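Local coordinates for 3-oxoacyl-[acyl-carrier-protein] synthase, mitochondrial (Arabidopsis thaliana, PDB 2IX4) that catalyses the condensation step of mitochondrial fatty acid synthesis, adding two carbons from malonyl-ACP to a growing acyl chain, at residues 312-317 with 409-414. Sequence-based numbering, arbitrary orientation.
Sequences NQIDYV and VRTAMS. With K (potassium ion), chain D.
Asp315 reaches across to Val409, Arg410 and Thr411 with every atom of its side chain. CB stands 3.4 Å from Thr411 O and also touches Val409 CG1. Chi1 of -69° sets CG anti to the carbonyl carbon, where it faces Arg410 NH1. OD2 then accepts Arg410 N through its anti lone pair, at 2.7 Å and nearly straight (171°). OD1, 3.1 Å from Arg410 NH1, lies well out of the guanidinium plane, over one face, so that no N-H points at it and the salt bridge rests on charge. An alanine here would probably leave Arg410 N without its acceptor and the guanidinium without its nearby negative charge. From Tyr316 and Thr411 onward the segments run as neighbouring parallel strands, 316-318 and 411-418, of the thiolase-like fold: Tyr316 N donates to Thr411 O, and Met413 N to Tyr316 O at 2.9 Å. Tyr316 and Ala412 share one face, Ala412 CB lying at the edge of the Tyr316 ring, near its plane, and Ala412 packs against helix 364-378; Val317 and Met413 share the other, where Met413 packs on helix 294-307. Thr411 OG1 donates to a lone pair of Gln313 O at 2.6 Å and accepts Asp315 N at 3.0 Å, tying the 3-10 end to the strand. At the far end of 409-414, Ser414 OG binds the potassium ion at 3.0 Å, as do Asn318 O and Glu368 OE1.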
# COMPACT_ATOMS: atom_id res chain seq x y z
N ASN A 312 2.64 23.14 23.48
CA ASN A 312 3.17 24.51 23.42
C ASN A 312 4.56 24.64 22.79
O ASN A 312 5.03 25.75 22.52
CB ASN A 312 3.13 25.17 24.81
CG ASN A 312 3.93 24.41 25.86
OD1 ASN A 312 5.08 24.02 25.63
ND2 ASN A 312 3.34 24.22 27.03
N GLN A 313 5.22 23.51 22.57
CA GLN A 313 6.55 23.48 21.96
C GLN A 313 6.51 23.30 20.44
O GLN A 313 7.55 23.15 19.80
CB GLN A 313 7.42 22.40 22.60
CG GLN A 313 7.91 22.76 24.01
CD GLN A 313 8.61 21.60 24.70
OE1 GLN A 313 8.01 20.56 24.95
NE2 GLN A 313 9.89 21.79 25.01
N ILE A 314 5.30 23.32 19.87
CA ILE A 314 5.13 23.17 18.42
C ILE A 314 4.96 24.53 17.75
O ILE A 314 4.02 25.28 18.05
CB ILE A 314 3.95 22.22 18.07
CG1 ILE A 314 4.11 20.85 18.75
CG2 ILE A 314 3.80 22.06 16.55
CD1 ILE A 314 5.45 20.15 18.49
N ASP A 315 5.89 24.85 16.86
CA ASP A 315 5.94 26.16 16.22
C ASP A 315 5.00 26.27 15.02
O ASP A 315 4.32 27.29 14.86
CB ASP A 315 7.37 26.50 15.81
CG ASP A 315 8.28 26.75 17.00
OD1 ASP A 315 7.77 27.03 18.10
OD2 ASP A 315 9.51 26.68 16.82
N TYR A 316 4.98 25.23 14.18
CA TYR A 316 4.21 25.26 12.94
C TYR A 316 3.45 23.96 12.67
O TYR A 316 4.00 22.87 12.84
CB TYR A 316 5.10 25.61 11.74
CG TYR A 316 4.41 25.49 10.40
CD1 TYR A 316 3.32 26.30 10.08
CD2 TYR A 316 4.84 24.56 9.45
CE1 TYR A 316 2.67 26.19 8.85
CE2 TYR A 316 4.20 24.44 8.21
CZ TYR A 316 3.11 25.26 7.92
OH TYR A 316 2.47 25.15 6.71
N VAL A 317 2.19 24.08 12.27
CA VAL A 317 1.40 22.94 11.84
C VAL A 317 0.97 23.13 10.39
O VAL A 317 0.29 24.10 10.05
CB VAL A 317 0.15 22.72 12.75
CG1 VAL A 317 -0.78 21.67 12.17
CG2 VAL A 317 0.57 22.34 14.16
N VAL A 409 11.20 28.41 13.37
CA VAL A 409 10.47 27.15 13.37
C VAL A 409 11.43 26.04 13.81
O VAL A 409 12.24 25.57 13.01
CB VAL A 409 9.86 26.80 11.98
CG1 VAL A 409 8.98 25.56 12.07
CG2 VAL A 409 9.06 27.97 11.42
N ARG A 410 11.36 25.67 15.08
CA ARG A 410 12.20 24.58 15.58
C ARG A 410 11.47 23.24 15.52
O ARG A 410 12.11 22.19 15.49
CB ARG A 410 12.74 24.88 16.99
CG ARG A 410 11.69 24.99 18.08
CD ARG A 410 12.19 25.89 19.22
NE ARG A 410 11.23 25.94 20.32
CZ ARG A 410 10.34 26.91 20.51
NH1 ARG A 410 10.26 27.93 19.66
NH2 ARG A 410 9.52 26.86 21.55
N THR A 411 10.14 23.29 15.48
CA THR A 411 9.31 22.10 15.37
C THR A 411 8.18 22.32 14.36
O THR A 411 7.53 23.37 14.37
CB THR A 411 8.69 21.72 16.73
OG1 THR A 411 8.09 22.87 17.32
CG2 THR A 411 9.75 21.19 17.69
N ALA A 412 7.97 21.33 13.49
CA ALA A 412 6.91 21.39 12.48
C ALA A 412 6.17 20.06 12.40
O ALA A 412 6.80 19.01 12.26
CB ALA A 412 7.48 21.78 11.12
N MET A 413 4.84 20.12 12.48
CA MET A 413 3.99 18.94 12.41
C MET A 413 3.13 18.97 11.15
O MET A 413 2.62 20.03 10.78
CB MET A 413 3.11 18.84 13.67
CG MET A 413 2.13 17.68 13.68
SD MET A 413 1.08 17.65 15.15
CE MET A 413 2.18 16.87 16.33
N SER A 414 2.98 17.82 10.50
CA SER A 414 2.20 17.71 9.27
C SER A 414 1.15 16.60 9.36
O SER A 414 1.49 15.44 9.56
CB SER A 414 3.13 17.48 8.07
OG SER A 414 2.41 17.51 6.85
K K D . -0.28 18.32 5.90